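Local coordinates for DNA mismatch repair protein MUTS (PDB 1EWQ) that binds mismatched DNA, has a weak ATPase activity and takes part in DNA mismatch repair, possibly at the recognition step, at residues C[261-266]-C[290-295]; C[270-275]-C[596-601]; C[276-281]-C[538-543]; C[556-561]-C[589-594]; C[601-604]-C[608-611]. All blocks are in the same frame, centred on the assembly; numbering follows the deposited sequence.

Interaction 1 (C[261-266]-C[290-295]); sequences EVFEPL and SWLRHP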
# COMPACT_ATOMS: atom_id res chain seq x y z
N GLU C 261 20.53 1.91 8.59
CA GLU C 261 19.40 0.99 8.60
C GLU C 261 19.32 0.22 9.93
O GLU C 261 19.24 -1.00 9.94
CB GLU C 261 19.52 -0.01 7.44
CG GLU C 261 19.71 0.65 6.09
CD GLU C 261 19.76 -0.34 4.95
OE1 GLU C 261 18.69 -0.69 4.41
OE2 GLU C 261 20.88 -0.76 4.60
N VAL C 262 19.34 0.95 11.03
CA VAL C 262 19.27 0.33 12.35
C VAL C 262 17.88 -0.25 12.61
O VAL C 262 17.75 -1.42 13.01
CB VAL C 262 19.59 1.34 13.47
CG1 VAL C 262 19.46 0.66 14.83
CG2 VAL C 262 21.00 1.89 13.29
N PHE C 263 16.85 0.56 12.38
CA PHE C 263 15.48 0.14 12.61
C PHE C 263 14.65 0.01 11.33
O PHE C 263 13.70 -0.77 11.28
CB PHE C 263 14.79 1.11 13.57
CG PHE C 263 15.41 1.16 14.92
CD1 PHE C 263 15.94 2.34 15.41
CD2 PHE C 263 15.46 0.02 15.72
CE1 PHE C 263 16.52 2.39 16.67
CE2 PHE C 263 16.03 0.06 16.98
CZ PHE C 263 16.57 1.24 17.46
N GLU C 264 15.00 0.80 10.32
CA GLU C 264 14.28 0.78 9.04
C GLU C 264 15.26 0.59 7.90
O GLU C 264 16.39 1.08 7.94
CB GLU C 264 13.53 2.10 8.85
CG GLU C 264 12.42 2.29 9.86
CD GLU C 264 12.02 3.74 10.02
OE1 GLU C 264 11.15 4.04 10.87
OE2 GLU C 264 12.59 4.59 9.29
N PRO C 265 14.84 -0.14 6.85
CA PRO C 265 15.69 -0.41 5.69
C PRO C 265 15.64 0.68 4.62
O PRO C 265 14.70 1.46 4.55
CB PRO C 265 15.12 -1.72 5.17
CG PRO C 265 13.64 -1.51 5.38
CD PRO C 265 13.58 -0.89 6.77
N LEU C 266 16.67 0.71 3.78
CA LEU C 266 16.71 1.68 2.70
C LEU C 266 16.07 1.06 1.46
O LEU C 266 15.23 1.69 0.81
CB LEU C 266 18.15 2.10 2.40
CG LEU C 266 18.82 3.02 3.43
CD1 LEU C 266 20.28 3.16 3.09
CD2 LEU C 266 18.14 4.38 3.44
N SER C 290 15.40 -0.47 23.14
CA SER C 290 15.70 0.68 23.99
C SER C 290 17.21 0.89 24.09
O SER C 290 17.70 2.03 24.11
CB SER C 290 15.11 0.46 25.37
OG SER C 290 15.26 1.63 26.16
N TRP C 291 17.95 -0.22 24.17
CA TRP C 291 19.41 -0.18 24.27
C TRP C 291 20.00 0.31 22.95
O TRP C 291 20.93 1.10 22.95
CB TRP C 291 19.97 -1.57 24.61
CG TRP C 291 19.72 -2.00 26.04
CD1 TRP C 291 18.99 -1.33 26.99
CD2 TRP C 291 20.22 -3.19 26.68
NE1 TRP C 291 19.01 -2.03 28.18
CE2 TRP C 291 19.75 -3.17 28.02
CE3 TRP C 291 21.02 -4.26 26.25
CZ2 TRP C 291 20.05 -4.19 28.93
CZ3 TRP C 291 21.32 -5.27 27.16
CH2 TRP C 291 20.83 -5.23 28.49
N LEU C 292 19.45 -0.16 21.84
CA LEU C 292 19.93 0.29 20.53
C LEU C 292 19.60 1.78 20.32
O LEU C 292 20.37 2.51 19.72
CB LEU C 292 19.31 -0.55 19.41
CG LEU C 292 19.94 -1.91 19.13
CD1 LEU C 292 19.05 -2.70 18.18
CD2 LEU C 292 21.33 -1.73 18.52
N ARG C 293 18.44 2.22 20.82
CA ARG C 293 18.03 3.62 20.67
C ARG C 293 19.05 4.55 21.34
O ARG C 293 19.38 5.62 20.82
CB ARG C 293 16.64 3.85 21.31
CG ARG C 293 15.77 4.85 20.57
CD ARG C 293 14.69 5.48 21.45
NE ARG C 293 13.90 4.51 22.21
CZ ARG C 293 13.22 3.50 21.67
NH1 ARG C 293 13.25 3.32 20.36
NH2 ARG C 293 12.51 2.69 22.44
N HIS C 294 19.55 4.14 22.51
CA HIS C 294 20.51 4.94 23.27
C HIS C 294 21.71 4.12 23.75
O HIS C 294 21.71 3.63 24.88
CB HIS C 294 19.83 5.57 24.49
CG HIS C 294 18.75 6.55 24.14
ND1 HIS C 294 19.00 7.88 23.92
CD2 HIS C 294 17.43 6.37 23.95
CE1 HIS C 294 17.88 8.49 23.60
NE2 HIS C 294 16.91 7.60 23.61
N PRO C 295 22.72 3.93 22.89
CA PRO C 295 23.91 3.16 23.29
C PRO C 295 24.57 3.90 24.45
O PRO C 295 24.52 5.13 24.52
CB PRO C 295 24.79 3.17 22.03
CG PRO C 295 23.78 3.33 20.90
CD PRO C 295 22.79 4.33 21.47
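Phe263 meets Leu292 and Arg293 with the far end of its ring. The apolar part of the contact is small. Phe263 CZ lies 3.8 Å from Leu292 CB, and CE2 of the same ring is 4.1 Å from that carbon. Leu292 CB lies oblique to the ring, and the two side chains cross at a slant. Phe263 CG stands anti to its own carbonyl carbon (chi1 -63°), which carries the ring out to the helix that holds Leu292. One face of the ring is occupied from its own segment: Val262 CG1 sits 3.7 Å above the plane, over the ring centre, a CH-pi type contact. The ring edge meets the backbone of the other segment, and Arg293 N lies in the ring plane, 4.0 Å from Phe263 CZ.

The contact joins two ends of helices in MutS domain III. Glu261 ends helix 254-259 with a Schellman motif and has positive phi. Residues 290-293 are the last turn of helix 282-293. Phe263, from the loop after helix 254-259, packs against that last turn.

Leu266 N donates to Glu261 OE1 on the anti side of the carboxylate, 31° out of its plane. The modelled length is very short, so its exact value is doubtful. Val262 O and Glu261 O probably accept from Phe273 N and Leu272 N. The guanidinium of Arg293 points elsewhere: its NH1 is hydrogen-bonded to Arg172 O, in the stretch assigned to MutS domain II.

Interaction 2 (C[270-275]-C[596-601]); sequences DTLFSV and TALIAL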
# COMPACT_ATOMS: atom_id res chain seq x y z
N ASP C 270 17.16 -6.28 4.91
CA ASP C 270 17.13 -6.46 6.36
C ASP C 270 17.55 -5.21 7.14
O ASP C 270 18.01 -4.21 6.58
CB ASP C 270 18.05 -7.61 6.77
CG ASP C 270 17.58 -8.96 6.25
OD1 ASP C 270 16.43 -9.34 6.53
OD2 ASP C 270 18.38 -9.64 5.58
N THR C 271 17.41 -5.31 8.45
CA THR C 271 17.74 -4.24 9.37
C THR C 271 18.73 -4.76 10.42
O THR C 271 18.82 -5.98 10.64
CB THR C 271 16.44 -3.76 10.06
OG1 THR C 271 15.83 -2.73 9.28
CG2 THR C 271 16.70 -3.25 11.43
N LEU C 272 19.48 -3.87 11.05
CA LEU C 272 20.41 -4.31 12.08
C LEU C 272 19.60 -4.97 13.19
O LEU C 272 20.00 -5.99 13.75
CB LEU C 272 21.18 -3.13 12.69
CG LEU C 272 22.03 -3.56 13.90
CD1 LEU C 272 23.14 -4.50 13.44
CD2 LEU C 272 22.61 -2.35 14.60
N PHE C 273 18.46 -4.37 13.49
CA PHE C 273 17.58 -4.86 14.53
C PHE C 273 16.99 -6.22 14.19
O PHE C 273 16.87 -7.08 15.06
CB PHE C 273 16.47 -3.85 14.79
CG PHE C 273 15.66 -4.14 16.03
CD1 PHE C 273 16.28 -4.44 17.24
CD2 PHE C 273 14.27 -4.09 15.99
CE1 PHE C 273 15.54 -4.68 18.39
CE2 PHE C 273 13.51 -4.33 17.15
CZ PHE C 273 14.16 -4.63 18.35
N SER C 274 16.62 -6.42 12.93
CA SER C 274 16.04 -7.70 12.53
C SER C 274 17.08 -8.81 12.62
O SER C 274 16.75 -9.96 12.92
CB SER C 274 15.46 -7.64 11.11
OG SER C 274 16.49 -7.61 10.14
N VAL C 275 18.34 -8.47 12.36
CA VAL C 275 19.43 -9.44 12.41
C VAL C 275 19.84 -9.72 13.85
O VAL C 275 20.05 -10.86 14.24
CB VAL C 275 20.68 -8.92 11.66
CG1 VAL C 275 21.88 -9.82 11.96
CG2 VAL C 275 20.42 -8.90 10.17
N THR C 596 31.89 -0.32 10.10
CA THR C 596 32.65 0.28 11.19
C THR C 596 31.68 0.87 12.22
O THR C 596 31.80 0.62 13.41
CB THR C 596 33.56 1.40 10.66
OG1 THR C 596 34.48 0.85 9.71
CG2 THR C 596 34.32 2.06 11.79
N ALA C 597 30.70 1.63 11.74
CA ALA C 597 29.71 2.23 12.61
C ALA C 597 28.88 1.16 13.32
O ALA C 597 28.57 1.27 14.51
CB ALA C 597 28.79 3.15 11.81
N LEU C 598 28.52 0.11 12.59
CA LEU C 598 27.72 -0.95 13.20
C LEU C 598 28.47 -1.71 14.28
O LEU C 598 27.90 -2.02 15.33
CB LEU C 598 27.19 -1.90 12.12
CG LEU C 598 26.14 -1.23 11.23
CD1 LEU C 598 25.77 -2.15 10.06
CD2 LEU C 598 24.92 -0.86 12.05
N ILE C 599 29.74 -2.01 14.04
CA ILE C 599 30.53 -2.72 15.05
C ILE C 599 30.58 -1.87 16.33
O ILE C 599 30.40 -2.40 17.44
CB ILE C 599 31.96 -2.99 14.53
CG1 ILE C 599 31.90 -4.07 13.44
CG2 ILE C 599 32.87 -3.41 15.68
CD1 ILE C 599 33.21 -4.22 12.68
N ALA C 600 30.82 -0.57 16.16
CA ALA C 600 30.89 0.37 17.28
C ALA C 600 29.52 0.46 17.97
O ALA C 600 29.43 0.50 19.19
CB ALA C 600 31.31 1.75 16.79
N LEU C 601 28.47 0.48 17.16
CA LEU C 601 27.11 0.55 17.69
C LEU C 601 26.80 -0.67 18.54
O LEU C 601 26.26 -0.56 19.65
CB LEU C 601 26.10 0.65 16.55
CG LEU C 601 24.61 0.64 16.89
CD1 LEU C 601 24.31 1.52 18.10
CD2 LEU C 601 23.83 1.13 15.67
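Leu272 reaches across with CD2 and overlaps the CD2 methyls of two leucines, Leu598 and Leu601. Those two stand one turn apart on helix 589-603, the helix that starts at the predicted ATP-binding loop of the P-loop ATPase domain, MutS domain V. Leu272 is the first residue of the short helix 272-276 of MutS domain III. The contact is therefore a buried leucine cluster between two domains, with 320 residues of chain between its halves.

Leu272 CD2 is 3.7 Å from Leu598 CD2 and 3.8 Å from Leu601 CD2. One methyl thus touches both. The side chains of Leu272 and Leu598 run antiparallel alongside one another, while Leu272 and Leu601 meet at a slant. The torsions differ along the helix. Leu598 CG is anti to its carbonyl carbon (chi1 -68°), whereas Leu601 CG is anti to its backbone N (chi1 176°). With these two settings the CD2 methyls converge on one methyl of Leu272. The nearest CA atoms, of Leu272 and Leu598, are 8.1 Å apart, a gap filled by the leucine side chains.

Leu602 also touches Leu272, and loop residues lie against the other two leucines: His558 on Leu598, Pro295 on Leu601. On another flank of helix 589-603, Ala597 faces strand 657-662 of the ATPase sheet.

The start of helix 272-276 is tied by one backbone and one side-chain bond. Thr271 precedes the helix at the N-cap position, but its side chain makes no capping bond. Its carbonyl accepts twice from the same face of its plane: Val275 N gives one bond, and Ser274 OG gives the other at 2.9 Å from Thr271 O.

Interaction 3 (C[276-281]-C[538-543]); sequences LDETRT and VRYGYV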
# COMPACT_ATOMS: atom_id res chain seq x y z
N LEU C 276 19.95 -8.66 14.64
CA LEU C 276 20.37 -8.75 16.02
C LEU C 276 19.35 -9.41 16.94
O LEU C 276 19.71 -10.16 17.85
CB LEU C 276 20.66 -7.35 16.56
CG LEU C 276 21.96 -7.06 17.32
CD1 LEU C 276 21.70 -5.92 18.31
CD2 LEU C 276 22.45 -8.30 18.05
N ASP C 277 18.08 -9.12 16.69
CA ASP C 277 17.01 -9.60 17.54
C ASP C 277 16.52 -11.05 17.44
O ASP C 277 15.84 -11.43 16.49
CB ASP C 277 15.82 -8.66 17.39
CG ASP C 277 14.70 -9.01 18.34
OD1 ASP C 277 14.99 -9.22 19.53
OD2 ASP C 277 13.53 -9.07 17.89
N GLU C 278 16.86 -11.84 18.45
CA GLU C 278 16.43 -13.23 18.53
C GLU C 278 15.77 -13.37 19.89
O GLU C 278 15.73 -14.45 20.50
CB GLU C 278 17.63 -14.18 18.43
CG GLU C 278 18.47 -13.96 17.21
CD GLU C 278 19.29 -15.18 16.85
OE1 GLU C 278 19.47 -16.06 17.72
OE2 GLU C 278 19.76 -15.27 15.68
N THR C 279 15.25 -12.24 20.37
CA THR C 279 14.58 -12.18 21.65
C THR C 279 13.34 -13.08 21.69
O THR C 279 12.68 -13.28 20.68
CB THR C 279 14.18 -10.71 21.96
OG1 THR C 279 13.71 -10.62 23.31
CG2 THR C 279 13.08 -10.25 21.04
N ARG C 280 13.04 -13.64 22.85
CA ARG C 280 11.89 -14.53 22.98
C ARG C 280 10.61 -13.87 23.49
O ARG C 280 9.51 -14.34 23.20
CB ARG C 280 12.27 -15.72 23.87
CG ARG C 280 13.18 -16.73 23.16
CD ARG C 280 12.43 -17.33 21.98
NE ARG C 280 13.27 -18.04 21.02
CZ ARG C 280 13.59 -19.33 21.11
NH1 ARG C 280 13.15 -20.07 22.13
NH2 ARG C 280 14.35 -19.88 20.17
N THR C 281 10.74 -12.77 24.23
CA THR C 281 9.57 -12.07 24.76
C THR C 281 9.45 -10.63 24.25
O THR C 281 10.42 -10.04 23.79
CB THR C 281 9.63 -12.02 26.28
OG1 THR C 281 10.75 -11.21 26.67
CG2 THR C 281 9.81 -13.41 26.86
N VAL C 538 26.84 -16.67 18.96
CA VAL C 538 27.24 -18.04 18.66
C VAL C 538 26.92 -18.43 17.23
O VAL C 538 27.74 -19.03 16.54
CB VAL C 538 26.56 -19.07 19.62
CG1 VAL C 538 26.92 -20.49 19.19
CG2 VAL C 538 27.04 -18.85 21.03
N ARG C 539 25.73 -18.06 16.77
CA ARG C 539 25.28 -18.38 15.43
C ARG C 539 26.04 -17.72 14.27
O ARG C 539 26.23 -18.34 13.22
CB ARG C 539 23.79 -18.06 15.30
CG ARG C 539 23.24 -18.17 13.88
CD ARG C 539 21.71 -18.16 13.90
NE ARG C 539 21.19 -19.40 14.46
CZ ARG C 539 20.32 -19.48 15.47
NH1 ARG C 539 19.87 -18.38 16.05
NH2 ARG C 539 19.92 -20.67 15.89
N TYR C 540 26.46 -16.48 14.46
CA TYR C 540 27.13 -15.74 13.41
C TYR C 540 28.62 -15.54 13.66
O TYR C 540 29.30 -14.87 12.89
CB TYR C 540 26.44 -14.38 13.23
CG TYR C 540 24.97 -14.50 12.90
CD1 TYR C 540 24.03 -13.66 13.51
CD2 TYR C 540 24.51 -15.45 12.00
CE1 TYR C 540 22.66 -13.79 13.23
CE2 TYR C 540 23.15 -15.58 11.70
CZ TYR C 540 22.23 -14.75 12.32
OH TYR C 540 20.89 -14.90 12.05
N GLY C 541 29.11 -16.14 14.73
CA GLY C 541 30.52 -16.03 15.06
C GLY C 541 31.00 -14.62 15.37
O GLY C 541 31.86 -14.09 14.65
N TYR C 542 30.45 -14.01 16.43
CA TYR C 542 30.84 -12.66 16.87
C TYR C 542 31.79 -12.78 18.05
O TYR C 542 31.83 -13.82 18.72
CB TYR C 542 29.62 -11.85 17.34
CG TYR C 542 28.63 -11.44 16.29
CD1 TYR C 542 28.83 -11.71 14.94
CD2 TYR C 542 27.47 -10.75 16.67
CE1 TYR C 542 27.89 -11.30 13.97
CE2 TYR C 542 26.54 -10.33 15.71
CZ TYR C 542 26.75 -10.61 14.38
OH TYR C 542 25.82 -10.19 13.46
N VAL C 543 32.54 -11.72 18.32
CA VAL C 543 33.47 -11.78 19.44
C VAL C 543 33.28 -10.62 20.41
O VAL C 543 32.72 -9.58 20.06
CB VAL C 543 34.92 -11.79 18.95
CG1 VAL C 543 35.11 -12.97 17.98
CG2 VAL C 543 35.25 -10.48 18.25
O HOH W 1 19.00 -13.34 13.73
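Arg539 NH1 faces both carboxylate oxygens of Glu278 at once. It lies 2.9 Å from Glu278 OE1, a salt bridge, and 3.1 Å from Glu278 OE2, a weak hydrogen bond bent to 146°. The link joins the C-terminal end of the long helix 514-540 to the loop 276-281 of MutS domain III, between helices 272-276 and 282-293. It is a contact at the surface, and Arg539 also touches a crystal neighbour, so its setting may be influenced by the lattice.

Glu278 leaves the loop with CG anti to its carbonyl carbon and runs out extended. Arg539 bends at chi3 (-71°), which turns NH1 toward the acid. The guanidinium offers its edge, with Glu278 CD in its plane. The planes of the two groups are 36° apart, so they are tilted rather than coplanar.

Tyr540 joins through water. The water donates to Glu278 OE2 at 2.8 Å and accepts from Tyr540 OH at 3.0 Å, lying in the plane of the tyrosine ring. OE2 therefore serves Arg539 and the water together. With an alanine here instead of Glu278, Arg539 NH1 is likely to lose its anion and the water bridge to Tyr540 its acceptor.

The same loop is held to helix 514-540 further back, where Asp528 accepts from Arg280 N and bonds Thr281 OG1. Thr281 caps helix 282-293 through Gly284 N. At the other end, Arg557 bonds the carbonyls of Tyr540 and Gly541. Direct approach of Tyr540 to the acid is long: Tyr540 OH stands 3.8 Å from Glu278 OE2.

Interaction 4 (C[556-561]-C[589-594]); sequences GRHPVV and KSTFLR. With SO4 (sulfate ion), chain E.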
# COMPACT_ATOMS: atom_id res chain seq x y z
N GLY C 556 36.76 -7.41 10.35
CA GLY C 556 35.41 -6.99 10.64
C GLY C 556 34.52 -7.17 9.42
O GLY C 556 35.02 -7.21 8.29
N ARG C 557 33.22 -7.29 9.64
CA ARG C 557 32.28 -7.46 8.54
C ARG C 557 30.96 -6.75 8.86
O ARG C 557 30.61 -6.55 10.03
CB ARG C 557 31.98 -8.94 8.32
CG ARG C 557 32.98 -9.90 8.91
CD ARG C 557 32.24 -11.10 9.42
NE ARG C 557 32.74 -11.54 10.71
CZ ARG C 557 32.03 -12.24 11.59
NH1 ARG C 557 30.78 -12.57 11.32
NH2 ARG C 557 32.59 -12.62 12.72
N HIS C 558 30.24 -6.37 7.81
CA HIS C 558 28.95 -5.71 7.97
C HIS C 558 28.01 -6.81 8.46
O HIS C 558 27.74 -7.77 7.74
CB HIS C 558 28.47 -5.13 6.64
CG HIS C 558 27.28 -4.24 6.76
ND1 HIS C 558 26.07 -4.68 7.27
CD2 HIS C 558 27.10 -2.94 6.44
CE1 HIS C 558 25.20 -3.68 7.25
NE2 HIS C 558 25.80 -2.61 6.75
N PRO C 559 27.50 -6.69 9.70
CA PRO C 559 26.60 -7.68 10.29
C PRO C 559 25.32 -7.98 9.51
O PRO C 559 24.72 -9.04 9.68
CB PRO C 559 26.31 -7.11 11.68
CG PRO C 559 26.40 -5.61 11.44
CD PRO C 559 27.64 -5.52 10.58
N VAL C 560 24.90 -7.05 8.65
CA VAL C 560 23.68 -7.26 7.88
C VAL C 560 23.96 -7.78 6.47
O VAL C 560 23.32 -8.74 6.03
CB VAL C 560 22.86 -5.96 7.79
CG1 VAL C 560 21.60 -6.20 6.97
CG2 VAL C 560 22.50 -5.48 9.19
N VAL C 561 24.90 -7.16 5.77
CA VAL C 561 25.26 -7.58 4.43
C VAL C 561 25.74 -9.03 4.41
O VAL C 561 25.31 -9.81 3.58
CB VAL C 561 26.38 -6.68 3.84
CG1 VAL C 561 26.87 -7.24 2.51
CG2 VAL C 561 25.87 -5.26 3.68
N LYS C 589 33.45 0.33 -0.55
CA LYS C 589 33.93 1.41 0.31
C LYS C 589 32.85 1.81 1.29
O LYS C 589 33.11 1.95 2.49
CB LYS C 589 34.39 2.63 -0.52
CG LYS C 589 35.56 2.34 -1.47
CD LYS C 589 36.42 3.57 -1.79
CE LYS C 589 35.63 4.64 -2.51
NZ LYS C 589 36.50 5.80 -2.86
N SER C 590 31.63 1.98 0.79
CA SER C 590 30.52 2.39 1.65
C SER C 590 30.18 1.37 2.71
O SER C 590 29.89 1.72 3.85
CB SER C 590 29.28 2.68 0.81
OG SER C 590 29.47 3.87 0.09
N THR C 591 30.21 0.10 2.32
CA THR C 591 29.93 -0.98 3.24
C THR C 591 30.99 -0.99 4.33
O THR C 591 30.70 -1.27 5.49
CB THR C 591 29.91 -2.34 2.50
OG1 THR C 591 28.75 -2.39 1.66
CG2 THR C 591 29.86 -3.50 3.48
N PHE C 592 32.23 -0.68 3.95
CA PHE C 592 33.33 -0.64 4.91
C PHE C 592 33.06 0.44 5.95
O PHE C 592 33.27 0.24 7.15
CB PHE C 592 34.65 -0.36 4.19
CG PHE C 592 35.85 -0.35 5.10
CD1 PHE C 592 36.22 -1.49 5.80
CD2 PHE C 592 36.63 0.80 5.23
CE1 PHE C 592 37.35 -1.49 6.63
CE2 PHE C 592 37.76 0.81 6.05
CZ PHE C 592 38.12 -0.34 6.75
N LEU C 593 32.58 1.60 5.50
CA LEU C 593 32.26 2.68 6.42
C LEU C 593 31.14 2.24 7.36
O LEU C 593 31.29 2.32 8.57
CB LEU C 593 31.79 3.94 5.69
CG LEU C 593 32.75 4.71 4.78
CD1 LEU C 593 32.24 6.15 4.60
CD2 LEU C 593 34.12 4.73 5.38
N ARG C 594 30.04 1.77 6.79
CA ARG C 594 28.90 1.35 7.60
C ARG C 594 29.22 0.22 8.58
O ARG C 594 28.73 0.25 9.71
CB ARG C 594 27.73 0.93 6.72
CG ARG C 594 27.18 2.05 5.81
CD ARG C 594 25.97 1.55 5.03
NE ARG C 594 25.59 2.47 3.98
CZ ARG C 594 25.88 2.31 2.69
NH1 ARG C 594 26.56 1.24 2.28
NH2 ARG C 594 25.51 3.22 1.81
S SO4 E . 30.60 2.26 -2.90
O1 SO4 E . 29.57 3.25 -2.53
O2 SO4 E . 30.17 1.56 -4.12
O3 SO4 E . 31.89 2.93 -3.17
O4 SO4 E . 30.79 1.27 -1.83
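His558 lies against the first turns of helix 589-603, whose start carries the last residues of the predicted Walker A motif of the P-loop ATPase fold. At its root, His558 CB rests 3.8 Å from Thr591 CG2. CG is anti to the backbone N (chi1 -170°), which swings the imidazole across the helix toward Arg594. His558 CD2 then meets Arg594 CB at 3.9 Å, coming in obliquely, while Thr591 O lies near the ring plane at its edge. At the tip, His558 NE2 is 4.0 Å from Arg594 CB, and CE1 packs on Leu598. His558 ND1, on the other edge, turns back to its own loop and accepts from Val560 N at 3.0 Å. The donor is only 6° out of the ring plane, so this bond probably helps to fix the ring rotation. Val561 CG2 sits over one ring face, offset toward the rim.

Replacing His558 by a leucine would probably leave Val560 N without its acceptor and the side chain freer to turn.

The helix start next to this contact holds a sulfate, probably from the crystallisation liquor. It sits where a nucleotide phosphate would be expected. Met586 N also bonds it, while Lys589 NZ bonds the carbonyls of Gly583 and Ile581. Ser590 N reaches sulfate O4 nearly straight (165°), and Ser590 OG donates to sulfate O1 at 2.7 Å.

Interaction 5 (C[601-604]-C[608-611]); sequences LLAQ and FVPA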
# COMPACT_ATOMS: atom_id res chain seq x y z
N LEU C 601 28.47 0.48 17.16
CA LEU C 601 27.11 0.55 17.69
C LEU C 601 26.80 -0.67 18.54
O LEU C 601 26.26 -0.56 19.65
CB LEU C 601 26.10 0.65 16.55
CG LEU C 601 24.61 0.64 16.89
CD1 LEU C 601 24.31 1.52 18.10
CD2 LEU C 601 23.83 1.13 15.67
N LEU C 602 27.15 -1.85 18.02
CA LEU C 602 26.90 -3.10 18.73
C LEU C 602 27.69 -3.17 20.04
O LEU C 602 27.16 -3.60 21.06
CB LEU C 602 27.25 -4.29 17.83
CG LEU C 602 26.33 -4.53 16.62
CD1 LEU C 602 26.90 -5.65 15.75
CD2 LEU C 602 24.94 -4.89 17.11
N ALA C 603 28.95 -2.76 20.01
CA ALA C 603 29.76 -2.79 21.23
C ALA C 603 29.19 -1.86 22.31
O ALA C 603 29.21 -2.20 23.50
CB ALA C 603 31.19 -2.38 20.91
N GLN C 604 28.69 -0.70 21.91
CA GLN C 604 28.17 0.23 22.90
C GLN C 604 26.75 -0.07 23.35
O GLN C 604 26.11 0.70 24.08
CB GLN C 604 28.36 1.67 22.40
CG GLN C 604 29.85 2.06 22.54
CD GLN C 604 30.18 3.46 22.08
OE1 GLN C 604 30.72 3.64 21.00
NE2 GLN C 604 29.86 4.45 22.91
N PHE C 608 28.24 -8.61 21.36
CA PHE C 608 29.49 -9.06 20.76
C PHE C 608 29.41 -8.46 19.35
O PHE C 608 28.34 -8.04 18.92
CB PHE C 608 29.53 -10.59 20.68
CG PHE C 608 30.01 -11.26 21.93
CD1 PHE C 608 29.74 -10.72 23.18
CD2 PHE C 608 30.72 -12.47 21.86
CE1 PHE C 608 30.17 -11.36 24.34
CE2 PHE C 608 31.16 -13.12 23.02
CZ PHE C 608 30.88 -12.57 24.26
N VAL C 609 30.52 -8.43 18.61
CA VAL C 609 30.51 -7.82 17.28
C VAL C 609 31.07 -8.75 16.20
O VAL C 609 31.77 -9.72 16.50
CB VAL C 609 31.32 -6.50 17.30
CG1 VAL C 609 30.76 -5.56 18.38
CG2 VAL C 609 32.79 -6.80 17.58
N PRO C 610 30.75 -8.46 14.92
CA PRO C 610 31.22 -9.27 13.79
C PRO C 610 32.67 -9.00 13.39
O PRO C 610 32.94 -8.17 12.53
CB PRO C 610 30.24 -8.89 12.67
CG PRO C 610 29.94 -7.45 12.99
CD PRO C 610 29.73 -7.49 14.48
N ALA C 611 33.60 -9.70 14.04
CA ALA C 611 35.02 -9.54 13.74
C ALA C 611 35.82 -10.64 14.42
O ALA C 611 35.27 -11.43 15.20
CB ALA C 611 35.50 -8.17 14.24
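Leu602 faces Val609 and Pro610 from the last turn of helix 589-603. Its CG is anti to the carbonyl carbon (chi1 -69°), and the chain continues extended (chi2 174°). That setting gives Leu602 two separate points of touch. Near the backbone, Leu602 CB lies 3.8 Å from Val609 CG1 and 4.1 Å from Phe608 O. At the end, Leu602 CD1 reaches Pro610 CD at 3.6 Å. The leucine and the proline ring cross at about a right angle.

Val609 has chi1 -56°. CG1 is anti to the carbonyl carbon, and CG2 takes the crowded position between the backbone N and the carbonyl carbon. CG1 is the branch that faces the helix. Besides meeting Leu602, Val609 CG1 lies 3.7 Å from Ala603 N and 4.1 Å from Ala603 CB. The small alanine side chain probably lets the valine come close to the helix backbone.

Pro610 has a C-gamma endo pucker and forms the centre of an inverse gamma turn. Ala611 N bonds weakly to Val609 O across it. This tight bend is consistent with the ring being turned to Leu602. The CB of Phe608 points away from the helix end, and its side chain packs on helix 299-314.

All five touching residues are buried. Leu602 is covered further by Leu272 and Leu276, and Gln604 NE2 bonds the carbonyls of Leu296 and Phe619. The chain leaving helix 589-603 turns back and packs on the helix's last turn before it enters strand 613-616, part of the P-loop ATPase domain.

In the fold
The five contacts form one cluster, with centres between 8 and 18 Å apart. Helix 589-603 runs through three of them: interaction 4 uses its start, interaction 2 its middle and interaction 5 its end. Interactions 2 and 5 share Leu601. Interaction 1 crosses interactions 2 and 3 along the chain, and its Pro295 and Val262 pack on Leu601. Interaction 3 is nested inside the loop that interaction 2 closes. It touches the segments 556-561 and 608-611 through probable backbone-carbonyl bonds to Arg557 and a Val543-Val609 bond. Together they join the helices of MutS domain III to the helix leaving the predicted ATP site, over 30 Å from the bound DNA.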